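Long-range contacts in uncharacterized protein (Pseudomonas protegens, PDB 4KT3), which is a type VI secretion effector, a peptidoglycan glycoside hydrolase of the glucosaminidase family, here held in complex with its immunity protein: residues L31-A37 against G173-C177; E60-G64 against I167-R172; L81-M87 against V108-F114; M136-L142 against F160-A165. All coordinates share one frame; numbering follows the deposited sequence.

Contact 1: residues L31-A37 against G173-C177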
loop_
_atom_site.group_PDB
_atom_site.type_symbol
_atom_site.label_atom_id
_atom_site.label_comp_id
_atom_site.label_asym_id
_atom_site.label_seq_id
_atom_site.Cartn_x
_atom_site.Cartn_y
_atom_site.Cartn_z
ATOM N N LEU A 31 13.671 -9.174 -1.226
ATOM C CA LEU A 31 13.085 -7.944 -1.758
ATOM C C LEU A 31 12.779 -8.068 -3.240
ATOM O O LEU A 31 11.749 -7.569 -3.697
ATOM C CB LEU A 31 14.007 -6.738 -1.532
ATOM C CG LEU A 31 14.042 -6.173 -0.114
ATOM C CD1 LEU A 31 15.133 -5.114 0.012
ATOM C CD2 LEU A 31 12.677 -5.598 0.266
ATOM N N CYS A 32 13.666 -8.737 -3.984
ATOM C CA CYS A 32 13.544 -8.785 -5.445
ATOM C C CYS A 32 12.473 -9.768 -5.920
ATOM O O CYS A 32 12.135 -9.802 -7.104
ATOM C CB CYS A 32 14.886 -9.141 -6.089
ATOM S SG CYS A 32 16.260 -7.992 -5.762
ATOM N N ASN A 33 11.934 -10.560 -4.999
ATOM C CA ASN A 33 10.934 -11.559 -5.352
ATOM C C ASN A 33 9.518 -10.995 -5.442
ATOM O O ASN A 33 8.624 -11.639 -5.994
ATOM C CB ASN A 33 10.971 -12.715 -4.349
ATOM C CG ASN A 33 12.236 -13.519 -4.453
ATOM O OD1 ASN A 33 12.846 -13.581 -5.513
ATOM N ND2 ASN A 33 12.639 -14.142 -3.352
ATOM N N ASN A 34 9.316 -9.790 -4.913
ATOM C CA ASN A 34 8.040 -9.102 -5.047
ATOM C C ASN A 34 8.057 -8.368 -6.380
ATOM O O ASN A 34 8.530 -7.231 -6.481
ATOM C CB ASN A 34 7.850 -8.127 -3.888
ATOM C CG ASN A 34 6.512 -7.423 -3.925
ATOM O OD1 ASN A 34 5.858 -7.348 -4.973
ATOM N ND2 ASN A 34 6.090 -6.895 -2.768
ATOM N N ILE A 35 7.558 -9.028 -7.414
ATOM C CA ILE A 35 7.706 -8.504 -8.771
ATOM C C ILE A 35 6.954 -7.175 -8.963
ATOM O O ILE A 35 7.471 -6.240 -9.592
ATOM C CB ILE A 35 7.271 -9.559 -9.824
ATOM C CG1 ILE A 35 8.084 -10.859 -9.674
ATOM C CG2 ILE A 35 7.433 -9.016 -11.221
ATOM C CD1 ILE A 35 9.608 -10.679 -9.601
ATOM N N SER A 36 5.755 -7.078 -8.409
ATOM C CA SER A 36 4.975 -5.845 -8.490
ATOM C C SER A 36 5.795 -4.680 -7.955
ATOM O O SER A 36 5.863 -3.601 -8.581
ATOM C CB SER A 36 3.698 -5.996 -7.671
ATOM O OG SER A 36 2.912 -4.818 -7.702
ATOM N N ALA A 37 6.356 -4.864 -6.764
ATOM C CA ALA A 37 7.125 -3.787 -6.135
ATOM C C ALA A 37 8.385 -3.421 -6.937
ATOM O O ALA A 37 8.698 -2.243 -7.118
ATOM C CB ALA A 37 7.476 -4.160 -4.696
ATOM N N GLY A 173 16.527 -0.888 -1.315
ATOM C CA GLY A 173 16.992 -2.214 -1.684
ATOM C C GLY A 173 16.447 -2.672 -3.025
ATOM O O GLY A 173 17.158 -3.299 -3.808
ATOM N N ARG A 174 15.181 -2.379 -3.296
ATOM C CA ARG A 174 14.559 -2.799 -4.546
ATOM C C ARG A 174 15.128 -2.074 -5.762
ATOM O O ARG A 174 15.024 -2.564 -6.889
ATOM C CB ARG A 174 13.033 -2.652 -4.457
ATOM C CG ARG A 174 12.440 -3.718 -3.560
ATOM C CD ARG A 174 10.932 -3.734 -3.481
ATOM N NE ARG A 174 10.533 -5.033 -2.906
ATOM C CZ ARG A 174 9.730 -5.229 -1.862
ATOM N NH1 ARG A 174 9.147 -4.225 -1.222
ATOM N NH2 ARG A 174 9.492 -6.467 -1.456
HETATM N N MSE A 175 15.772 -0.938 -5.534
HETATM C CA MSE A 175 16.441 -0.227 -6.620
HETATM C C MSE A 175 17.607 -1.022 -7.211
HETATM O O MSE A 175 18.013 -0.781 -8.346
HETATM C CB MSE A 175 16.929 1.151 -6.138
HETATM C CG MSE A 175 15.809 2.161 -5.952
HETATM SE SE MSE A 175 16.373 3.847 -5.223
HETATM C CE MSE A 175 17.432 4.495 -6.737
ATOM N N ALA A 176 18.118 -1.984 -6.449
ATOM C CA ALA A 176 19.211 -2.849 -6.885
ATOM C C ALA A 176 18.742 -4.085 -7.670
ATOM O O ALA A 176 19.558 -4.848 -8.184
ATOM C CB ALA A 176 20.021 -3.292 -5.658
ATOM N N CYS A 177 17.429 -4.292 -7.734
ATOM C CA CYS A 177 16.857 -5.492 -8.334
ATOM C C CYS A 177 16.692 -5.342 -9.840
ATOM O O CYS A 177 16.459 -6.338 -10.543
ATOM C CB CYS A 177 15.479 -5.770 -7.735
ATOM S SG CYS A 177 15.447 -6.125 -5.968
ATOM O OXT CYS A 177 16.757 -4.226 -10.373
HETATM O O HOH W 1 7.047 -7.154 0.160
#
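The disulfide between Cys-32 and Cys-177 staples the first modelled residues of this mainly helical chain of the lysozyme clan to its very last residue. The two SG atoms are 2.0 Å apart, and the bond turns through a chi3 of -83°, close to the 90° that an unstrained disulfide prefers. Beside it, Arg-174 reaches over from the end of helix 160-174. Its side chain runs extended from CG to NE, which brings the guanidinium between Leu-31 and the first turn of helix 35-54. There NE donates to the carbonyl O of Leu-31 over 2.9 Å in a fairly straight bond, the oxygen lying in the plane of the guanidinium; NH2 adds a weak bond to the same oxygen. The flat group is sandwiched: CD2 of Leu-31 sits over the centre of one face, 3.7 Å from CZ, and CB of Ala-37 covers the opposite face nearer the rim. Leu-31 also leans CD1 on CA of Gly-173, 3.8 Å away.

In the next shell, Arg-174 NH1 is hydrogen-bonded to the OH of Tyr-72, and a water bridges Arg-174 NH2 to Asn-34 ND2. Asn-34 is the N-cap of helix 35-54. A chi1 of -177° turns its CG away from the backbone N and places OD1 to accept from Ala-37 N; the same OD1 is bonded to His-59 of the immunity-protein chain, a putative lipoprotein. The capping N of Ala-37 is 3.1 Å from Asn-34 OD1 and approaches from well above the amide plane, 63° out of it.

Contact 2: residues E60-G64 against I167-R172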
loop_
_atom_site.group_PDB
_atom_site.type_symbol
_atom_site.label_atom_id
_atom_site.label_comp_id
_atom_site.label_asym_id
_atom_site.label_seq_id
_atom_site.Cartn_x
_atom_site.Cartn_y
_atom_site.Cartn_z
ATOM N N GLU A 60 15.234 7.458 -2.653
ATOM C CA GLU A 60 14.375 6.453 -2.036
ATOM C C GLU A 60 13.358 7.046 -1.067
ATOM O O GLU A 60 12.323 6.431 -0.807
ATOM C CB GLU A 60 15.204 5.380 -1.318
ATOM C CG GLU A 60 16.098 5.874 -0.182
ATOM C CD GLU A 60 17.536 6.175 -0.618
ATOM O OE1 GLU A 60 17.760 6.556 -1.793
ATOM O OE2 GLU A 60 18.435 6.041 0.241
ATOM N N ASN A 61 13.639 8.218 -0.519
ATOM C CA ASN A 61 12.665 8.838 0.385
ATOM C C ASN A 61 11.415 9.248 -0.397
ATOM O O ASN A 61 10.272 9.003 0.037
ATOM C CB ASN A 61 13.240 10.058 1.087
ATOM C CG ASN A 61 14.336 9.713 2.089
ATOM O OD1 ASN A 61 14.995 8.679 1.989
ATOM N ND2 ASN A 61 14.547 10.600 3.054
ATOM N N LEU A 62 11.637 9.882 -1.543
ATOM C CA LEU A 62 10.549 10.323 -2.409
ATOM C C LEU A 62 9.837 9.135 -3.065
ATOM O O LEU A 62 8.601 9.080 -3.094
ATOM C CB LEU A 62 11.075 11.281 -3.476
ATOM C CG LEU A 62 10.033 11.930 -4.389
ATOM C CD1 LEU A 62 9.086 12.828 -3.612
ATOM C CD2 LEU A 62 10.720 12.689 -5.542
ATOM N N LEU A 63 10.618 8.203 -3.607
ATOM C CA LEU A 63 10.061 7.042 -4.274
ATOM C C LEU A 63 9.339 6.140 -3.269
ATOM O O LEU A 63 8.301 5.555 -3.581
ATOM C CB LEU A 63 11.177 6.295 -5.005
ATOM C CG LEU A 63 10.776 5.071 -5.836
ATOM C CD1 LEU A 63 9.703 5.389 -6.871
ATOM C CD2 LEU A 63 12.000 4.460 -6.531
ATOM N N GLY A 64 9.885 6.052 -2.060
ATOM C CA GLY A 64 9.255 5.315 -0.969
ATOM C C GLY A 64 7.901 5.896 -0.604
ATOM O O GLY A 64 6.942 5.156 -0.360
ATOM N N ILE A 167 9.437 1.291 4.515
ATOM C CA ILE A 167 9.153 1.273 3.075
ATOM C C ILE A 167 10.287 1.938 2.299
ATOM O O ILE A 167 10.710 1.438 1.251
ATOM C CB ILE A 167 7.819 1.964 2.752
ATOM C CG1 ILE A 167 6.666 1.094 3.257
ATOM C CG2 ILE A 167 7.673 2.196 1.258
ATOM C CD1 ILE A 167 5.305 1.757 3.150
ATOM N N ILE A 168 10.798 3.044 2.827
ATOM C CA ILE A 168 11.889 3.764 2.173
ATOM C C ILE A 168 13.123 2.866 2.082
ATOM O O ILE A 168 13.795 2.803 1.046
ATOM C CB ILE A 168 12.202 5.070 2.946
ATOM C CG1 ILE A 168 11.080 6.085 2.685
ATOM C CG2 ILE A 168 13.547 5.642 2.541
ATOM C CD1 ILE A 168 11.069 7.274 3.646
ATOM N N ILE A 169 13.411 2.144 3.156
ATOM C CA ILE A 169 14.565 1.249 3.168
ATOM C C ILE A 169 14.357 0.090 2.186
ATOM O O ILE A 169 15.291 -0.323 1.478
ATOM C CB ILE A 169 14.849 0.742 4.594
ATOM C CG1 ILE A 169 15.303 1.917 5.464
ATOM C CG2 ILE A 169 15.921 -0.346 4.585
ATOM C CD1 ILE A 169 15.254 1.646 6.955
ATOM N N ALA A 170 13.129 -0.414 2.120
ATOM C CA ALA A 170 12.803 -1.489 1.183
ATOM C C ALA A 170 12.952 -1.018 -0.265
ATOM O O ALA A 170 13.476 -1.742 -1.112
ATOM C CB ALA A 170 11.390 -2.010 1.435
ATOM N N VAL A 171 12.474 0.188 -0.542
ATOM C CA VAL A 171 12.637 0.787 -1.864
ATOM C C VAL A 171 14.116 0.932 -2.221
ATOM O O VAL A 171 14.515 0.603 -3.335
ATOM C CB VAL A 171 11.859 2.127 -1.983
ATOM C CG1 VAL A 171 12.330 2.970 -3.173
ATOM C CG2 VAL A 171 10.379 1.845 -2.107
ATOM N N ARG A 172 14.927 1.423 -1.288
ATOM C CA ARG A 172 16.362 1.531 -1.521
ATOM C C ARG A 172 16.930 0.192 -1.982
ATOM O O ARG A 172 17.727 0.139 -2.923
ATOM C CB ARG A 172 17.097 2.002 -0.267
ATOM C CG ARG A 172 18.567 2.373 -0.501
ATOM C CD ARG A 172 19.318 2.553 0.823
ATOM N NE ARG A 172 18.700 3.569 1.667
ATOM C CZ ARG A 172 18.580 3.491 2.990
ATOM N NH1 ARG A 172 19.045 2.442 3.656
ATOM N NH2 ARG A 172 17.994 4.478 3.653
HETATM O O HOH W 2 17.273 7.180 2.727
#
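The guanidinium of Arg-172 meets the carboxylate of Glu-60 with its edge, and the two planes stand 69° apart. NE donates to Glu-60 OE2 over 2.9 Å, a salt bridge in which NE meets the oxygen from above the carboxylate plane, 44° out of it. Also at the edge of the guanidinium lies a water, in its plane: it accepts from NH2 and donates both to OE2 and to OD1 of Asn-61. That amide has a second hold, since its ND2 is bonded to the carbonyl O of Arg-133. Glu-60 reaches its partner with CG tucked between the backbone N and the carbonyl carbon and a further bend at chi2, which folds the chain across Ile-168, CG lying 3.7 Å from Ile-168 CG2.

Behind this polar rim, helix 59-70 crosses helix 160-174 within the helical core of the glucosaminidase domain; the axes of 60-64 and 167-172 pass 8.2 Å apart at 111°. Gly-64 makes the close approach possible: its CA lies 4.4 Å from the CA of Ile-168, and with no side chain in between, Val-171 CG2 comes to 3.8 Å from Gly-64 CA, while Ile-167 CG2 rests against Gly-64 O. Farther along, Val-171 CG1 packs on Leu-63 CD2 at 3.7 Å. On the other flank Ile-168 CG2 touches Asn-61 OD1, and Phe-138 of helix 135-144 leans on both of these residues.

Contact 3: residues L81-M87 against V108-F114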
loop_
_atom_site.group_PDB
_atom_site.type_symbol
_atom_site.label_atom_id
_atom_site.label_comp_id
_atom_site.label_asym_id
_atom_site.label_seq_id
_atom_site.Cartn_x
_atom_site.Cartn_y
_atom_site.Cartn_z
ATOM N N LEU A 81 -5.560 8.198 -12.305
ATOM C CA LEU A 81 -5.444 9.661 -12.164
ATOM C C LEU A 81 -3.998 10.157 -12.148
ATOM O O LEU A 81 -3.748 11.362 -12.020
ATOM C CB LEU A 81 -6.152 10.145 -10.894
ATOM C CG LEU A 81 -7.564 9.611 -10.647
ATOM C CD1 LEU A 81 -8.146 10.227 -9.378
ATOM C CD2 LEU A 81 -8.486 9.856 -11.833
ATOM N N ASN A 82 -3.054 9.235 -12.297
ATOM C CA ASN A 82 -1.624 9.548 -12.229
ATOM C C ASN A 82 -1.244 10.270 -10.947
ATOM O O ASN A 82 -0.281 11.026 -10.923
ATOM C CB ASN A 82 -1.168 10.373 -13.436
ATOM C CG ASN A 82 -1.354 9.646 -14.736
ATOM O OD1 ASN A 82 -1.017 8.472 -14.861
ATOM N ND2 ASN A 82 -1.882 10.341 -15.726
ATOM N N ASN A 83 -2.001 10.040 -9.879
ATOM C CA ASN A 83 -1.743 10.743 -8.630
ATOM C C ASN A 83 -1.035 9.788 -7.687
ATOM O O ASN A 83 -1.682 9.099 -6.888
ATOM C CB ASN A 83 -3.053 11.269 -8.049
ATOM C CG ASN A 83 -2.871 12.079 -6.773
ATOM O OD1 ASN A 83 -1.785 12.153 -6.191
ATOM N ND2 ASN A 83 -3.969 12.676 -6.309
ATOM N N TYR A 84 0.292 9.748 -7.800
ATOM C CA TYR A 84 1.099 8.762 -7.072
ATOM C C TYR A 84 1.431 9.197 -5.645
ATOM O O TYR A 84 2.099 8.471 -4.921
ATOM C CB TYR A 84 2.359 8.396 -7.860
ATOM C CG TYR A 84 2.090 7.534 -9.060
ATOM C CD1 TYR A 84 1.626 8.085 -10.246
ATOM C CD2 TYR A 84 2.314 6.165 -9.020
ATOM C CE1 TYR A 84 1.374 7.288 -11.356
ATOM C CE2 TYR A 84 2.066 5.374 -10.115
ATOM C CZ TYR A 84 1.591 5.939 -11.279
ATOM O OH TYR A 84 1.336 5.137 -12.377
ATOM N N PHE A 85 0.931 10.360 -5.230
ATOM C CA PHE A 85 1.146 10.845 -3.865
ATOM C C PHE A 85 -0.178 11.049 -3.142
ATOM O O PHE A 85 -0.221 11.630 -2.050
ATOM C CB PHE A 85 2.013 12.118 -3.907
ATOM C CG PHE A 85 3.420 11.827 -4.343
ATOM C CD1 PHE A 85 3.728 11.713 -5.691
ATOM C CD2 PHE A 85 4.419 11.586 -3.411
ATOM C CE1 PHE A 85 4.990 11.374 -6.098
ATOM C CE2 PHE A 85 5.703 11.262 -3.824
ATOM C CZ PHE A 85 5.981 11.155 -5.171
ATOM N N SER A 86 -1.245 10.523 -3.755
ATOM C CA SER A 86 -2.615 10.648 -3.254
ATOM C C SER A 86 -2.916 12.041 -2.700
ATOM O O SER A 86 -3.497 12.190 -1.619
ATOM C CB SER A 86 -2.918 9.567 -2.207
ATOM O OG SER A 86 -2.773 8.280 -2.781
HETATM N N MSE A 87 -2.533 13.052 -3.472
HETATM C CA MSE A 87 -2.754 14.442 -3.113
HETATM C C MSE A 87 -4.225 14.773 -3.146
HETATM O O MSE A 87 -4.900 14.514 -4.136
HETATM C CB MSE A 87 -2.066 15.360 -4.126
HETATM C CG MSE A 87 -0.588 15.113 -4.288
HETATM SE SE MSE A 87 0.466 15.894 -2.861
HETATM C CE MSE A 87 0.266 17.768 -3.321
ATOM N N VAL A 108 -9.667 14.052 -4.685
ATOM C CA VAL A 108 -8.254 13.857 -4.976
ATOM C C VAL A 108 -7.925 14.403 -6.360
ATOM O O VAL A 108 -8.755 14.392 -7.279
ATOM C CB VAL A 108 -7.805 12.375 -4.871
ATOM C CG1 VAL A 108 -7.921 11.886 -3.428
ATOM C CG2 VAL A 108 -8.617 11.483 -5.791
ATOM N N ALA A 109 -6.704 14.880 -6.489
ATOM C CA ALA A 109 -6.246 15.506 -7.720
ATOM C C ALA A 109 -5.991 14.492 -8.830
ATOM O O ALA A 109 -5.677 13.328 -8.572
ATOM C CB ALA A 109 -4.979 16.274 -7.446
ATOM N N LYS A 110 -6.110 14.969 -10.069
ATOM C CA LYS A 110 -5.676 14.225 -11.251
ATOM C C LYS A 110 -4.480 14.964 -11.845
ATOM O O LYS A 110 -4.440 16.195 -11.812
ATOM C CB LYS A 110 -6.784 14.186 -12.305
ATOM C CG LYS A 110 -8.120 13.690 -11.828
ATOM C CD LYS A 110 -9.118 13.656 -12.980
ATOM C CE LYS A 110 -10.437 13.032 -12.553
ATOM N NZ LYS A 110 -11.351 12.798 -13.708
ATOM N N PHE A 111 -3.525 14.209 -12.384
ATOM C CA PHE A 111 -2.335 14.764 -13.028
ATOM C C PHE A 111 -2.077 14.166 -14.410
ATOM O O PHE A 111 -2.654 13.136 -14.779
ATOM C CB PHE A 111 -1.102 14.531 -12.153
ATOM C CG PHE A 111 -1.194 15.169 -10.808
ATOM C CD1 PHE A 111 -0.915 16.516 -10.658
ATOM C CD2 PHE A 111 -1.583 14.438 -9.698
ATOM C CE1 PHE A 111 -1.022 17.115 -9.435
ATOM C CE2 PHE A 111 -1.679 15.034 -8.470
ATOM C CZ PHE A 111 -1.407 16.378 -8.334
ATOM N N ASP A 112 -1.165 14.790 -15.153
ATOM C CA ASP A 112 -0.758 14.279 -16.466
ATOM C C ASP A 112 0.150 13.055 -16.386
ATOM O O ASP A 112 0.235 12.275 -17.345
ATOM C CB ASP A 112 -0.027 15.366 -17.256
ATOM C CG ASP A 112 -0.962 16.334 -17.952
ATOM O OD1 ASP A 112 -2.026 15.920 -18.447
ATOM O OD2 ASP A 112 -0.600 17.529 -18.023
ATOM N N SER A 113 0.833 12.884 -15.258
ATOM C CA SER A 113 1.871 11.862 -15.150
ATOM C C SER A 113 2.363 11.725 -13.718
ATOM O O SER A 113 2.133 12.604 -12.895
ATOM C CB SER A 113 3.059 12.256 -16.011
ATOM O OG SER A 113 3.648 13.451 -15.519
ATOM N N PHE A 114 3.059 10.627 -13.448
ATOM C CA PHE A 114 3.762 10.418 -12.185
ATOM C C PHE A 114 4.603 11.657 -11.886
ATOM O O PHE A 114 4.551 12.210 -10.780
ATOM C CB PHE A 114 4.667 9.173 -12.278
ATOM C CG PHE A 114 5.478 8.917 -11.044
ATOM C CD1 PHE A 114 6.578 9.701 -10.746
ATOM C CD2 PHE A 114 5.160 7.876 -10.198
ATOM C CE1 PHE A 114 7.333 9.474 -9.595
ATOM C CE2 PHE A 114 5.900 7.645 -9.041
ATOM C CZ PHE A 114 6.987 8.448 -8.735
#
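Tyr-84 and Phe-114 pack at the apolar centre: CD2 of Phe-114 sits over one face of the tyrosine ring toward its rim, 3.3 Å from Tyr-84 CG, with the ring planes inclined at 51°. Tyr-44 joins both, stacked on Phe-114 and edge-to-face with Tyr-84. At the far end, Leu-81 splits its branches, CD1 against Val-108 CG2 and CD2 against CG to CE of the extended Lys-110 chain, which it crosses at a slant. To one side, Phe-111 turns its ring edge to Asn-83, its CE2 3.6 Å from the amide CG and the two planes nearly perpendicular.

Asn-83 leads outward to the polar side. Its amide faces two ways: ND2 donates to Ala-109 O across the contact at 2.9 Å and to Met-87 O in its own segment, while OD1 takes the N-H of Met-87. Met-87 O also accepts from Ala-109 N, 3.0 Å away. Phe-111 N bonds to Leu-81 O, and Asn-82 ND2 to Phe-111 O at 3.1 Å. Asn-83 thus pins the loop after helix 76-81, with its type I beta turn from Asn-83 to Ser-86, beside strand 108-110 of the two-stranded antiparallel sheet in this glucosaminidase-family domain.

Contact 4: residues M136-L142 against F160-A165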
loop_
_atom_site.group_PDB
_atom_site.type_symbol
_atom_site.label_atom_id
_atom_site.label_comp_id
_atom_site.label_asym_id
_atom_site.label_seq_id
_atom_site.Cartn_x
_atom_site.Cartn_y
_atom_site.Cartn_z
HETATM N N MSE A 136 13.429 8.416 9.101
HETATM C CA MSE A 136 12.558 8.782 10.212
HETATM C C MSE A 136 12.304 10.284 10.272
HETATM O O MSE A 136 11.174 10.713 10.483
HETATM C CB MSE A 136 13.146 8.318 11.549
HETATM C CG MSE A 136 13.096 6.823 11.728
HETATM SE SE MSE A 136 11.288 6.227 12.072
HETATM C CE MSE A 136 11.127 6.823 13.910
ATOM N N ALA A 137 13.359 11.074 10.109
ATOM C CA ALA A 137 13.232 12.527 10.084
ATOM C C ALA A 137 12.315 12.955 8.948
ATOM O O ALA A 137 11.515 13.879 9.096
ATOM C CB ALA A 137 14.595 13.171 9.931
ATOM N N PHE A 138 12.456 12.304 7.796
ATOM C CA PHE A 138 11.596 12.595 6.655
ATOM C C PHE A 138 10.115 12.362 7.013
ATOM O O PHE A 138 9.268 13.221 6.777
ATOM C CB PHE A 138 12.024 11.740 5.450
ATOM C CG PHE A 138 11.155 11.914 4.235
ATOM C CD1 PHE A 138 11.229 13.065 3.469
ATOM C CD2 PHE A 138 10.249 10.931 3.871
ATOM C CE1 PHE A 138 10.436 13.221 2.344
ATOM C CE2 PHE A 138 9.453 11.080 2.750
ATOM C CZ PHE A 138 9.532 12.227 1.994
ATOM N N ALA A 139 9.806 11.203 7.577
ATOM C CA ALA A 139 8.422 10.889 7.902
ATOM C C ALA A 139 7.888 11.876 8.941
ATOM O O ALA A 139 6.749 12.336 8.858
ATOM C CB ALA A 139 8.315 9.469 8.413
ATOM N N GLN A 140 8.720 12.221 9.915
ATOM C CA GLN A 140 8.301 13.176 10.938
ATOM C C GLN A 140 8.018 14.563 10.349
ATOM O O GLN A 140 7.072 15.233 10.752
ATOM C CB GLN A 140 9.341 13.243 12.058
ATOM C CG GLN A 140 9.409 11.948 12.882
ATOM C CD GLN A 140 10.751 11.741 13.567
ATOM O OE1 GLN A 140 11.681 12.537 13.398
ATOM N NE2 GLN A 140 10.863 10.657 14.331
ATOM N N ALA A 141 8.813 14.980 9.370
ATOM C CA ALA A 141 8.595 16.264 8.718
ATOM C C ALA A 141 7.306 16.235 7.900
ATOM O O ALA A 141 6.603 17.244 7.785
ATOM C CB ALA A 141 9.784 16.619 7.831
ATOM N N LEU A 142 7.003 15.072 7.332
ATOM C CA LEU A 142 5.788 14.880 6.563
ATOM C C LEU A 142 4.577 15.168 7.442
ATOM O O LEU A 142 3.635 15.856 7.039
ATOM C CB LEU A 142 5.733 13.433 6.059
ATOM C CG LEU A 142 5.243 13.147 4.656
ATOM C CD1 LEU A 142 5.800 14.122 3.640
ATOM C CD2 LEU A 142 5.636 11.721 4.311
ATOM N N PHE A 160 3.532 5.665 12.532
ATOM C CA PHE A 160 3.557 6.154 11.160
ATOM C C PHE A 160 4.986 6.260 10.624
ATOM O O PHE A 160 5.283 5.798 9.513
ATOM C CB PHE A 160 2.866 7.517 11.062
ATOM C CG PHE A 160 3.001 8.158 9.717
ATOM C CD1 PHE A 160 4.001 9.098 9.474
ATOM C CD2 PHE A 160 2.146 7.810 8.687
ATOM C CE1 PHE A 160 4.135 9.678 8.227
ATOM C CE2 PHE A 160 2.278 8.384 7.440
ATOM C CZ PHE A 160 3.274 9.325 7.210
ATOM N N ALA A 161 5.874 6.870 11.404
ATOM C CA ALA A 161 7.218 7.164 10.909
ATOM C C ALA A 161 8.024 5.901 10.629
ATOM O O ALA A 161 8.676 5.794 9.592
ATOM C CB ALA A 161 7.966 8.059 11.887
ATOM N N ARG A 162 7.985 4.955 11.561
ATOM C CA ARG A 162 8.756 3.732 11.428
ATOM C C ARG A 162 8.239 2.919 10.245
ATOM O O ARG A 162 9.021 2.302 9.513
ATOM C CB ARG A 162 8.689 2.919 12.715
ATOM C CG ARG A 162 9.556 1.675 12.714
ATOM C CD ARG A 162 11.034 2.027 12.735
ATOM N NE ARG A 162 11.619 2.026 11.399
ATOM C CZ ARG A 162 12.847 2.454 11.118
ATOM N NH1 ARG A 162 13.628 2.933 12.079
ATOM N NH2 ARG A 162 13.295 2.409 9.873
ATOM N N TYR A 163 6.916 2.912 10.065
ATOM C CA TYR A 163 6.300 2.183 8.967
ATOM C C TYR A 163 6.762 2.757 7.616
ATOM O O TYR A 163 7.172 2.013 6.724
ATOM C CB TYR A 163 4.767 2.205 9.104
ATOM C CG TYR A 163 4.032 1.461 8.002
ATOM C CD1 TYR A 163 3.610 2.119 6.855
ATOM C CD2 TYR A 163 3.765 0.108 8.109
ATOM C CE1 TYR A 163 2.951 1.437 5.833
ATOM C CE2 TYR A 163 3.101 -0.580 7.103
ATOM C CZ TYR A 163 2.694 0.092 5.973
ATOM O OH TYR A 163 2.036 -0.572 4.969
ATOM N N LEU A 164 6.718 4.080 7.470
ATOM C CA LEU A 164 7.139 4.696 6.221
ATOM C C LEU A 164 8.647 4.532 6.029
ATOM O O LEU A 164 9.112 4.277 4.920
ATOM C CB LEU A 164 6.774 6.178 6.190
ATOM C CG LEU A 164 7.224 6.973 4.955
ATOM C CD1 LEU A 164 6.721 6.344 3.675
ATOM C CD2 LEU A 164 6.716 8.396 5.048
ATOM N N ALA A 165 9.406 4.694 7.108
ATOM C CA ALA A 165 10.852 4.564 7.023
ATOM C C ALA A 165 11.239 3.168 6.527
ATOM O O ALA A 165 12.181 3.015 5.746
ATOM C CB ALA A 165 11.502 4.871 8.379
#
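Ala-139 is the small bump at the middle of this crossing. Its CB presses against the backbone of the facing helix, 3.6 Å from Ala-161 CA, and meets CB of Ala-161 at 3.8 Å. Two alanines face to face let helices 135-144 and 160-174 come close; the axes of 136-142 and 160-165 pass 8.3 Å apart at 127°.

Larger side chains close round this thin spot. On one flank selenomethionine Met-136, bent at both chi2 and chi3, curls its selenium into the hollow formed by Ala-161, Arg-162 and Ala-165. SE lies 3.6 Å from the backbone N of Arg-162 and 3.9 Å from Ala-165 CB, and it also stands over one face of the Arg-162 guanidinium, toward the rim. That guanidinium is held by a salt bridge from NH2 to Asp-166. On the other flank Leu-164 pushes CD2 into the gap between Ala-139 CB and Leu-142 CD2, the latter 3.6 Å away; the two leucines cross at about a right angle. Phe-160, whose chi1 of 173° carries the ring out opposite its own backbone N, swings alongside so that the edge, at CE1, meets Ala-139 O at 3.8 Å, and CZ approaches Leu-142 CD2.

No hydrogen bond passes between the two segments. What holds this pair of helices together here is close fit of apolar side chains, with the charge of Arg-162 kept at the margin and paired within its own helix.

How the contacts relate
From the N terminus, contact 1 opens first and closes last: residues 31-37 meet 173-177, so the other three contacts lie inside its loop. Contact 2 opens next, joining helix 59-70 to helix 160-174, and encloses both remaining contacts. Contact 3 closes a short loop between 81-87 and 108-114 before contact 4 opens, so these two follow in series. Helix 160-174 serves contacts 4, 2 and 1 in turn along its length, tying helix 135-144, helix 59-70 and the N-terminal segment together. Contact 2 touches all the others: Leu-31 rests on Ala-170, Phe-85 on Leu-62, and Leu-164 on Gly-64. Contact 3 sits across the chain's centre from contacts 2 and 4.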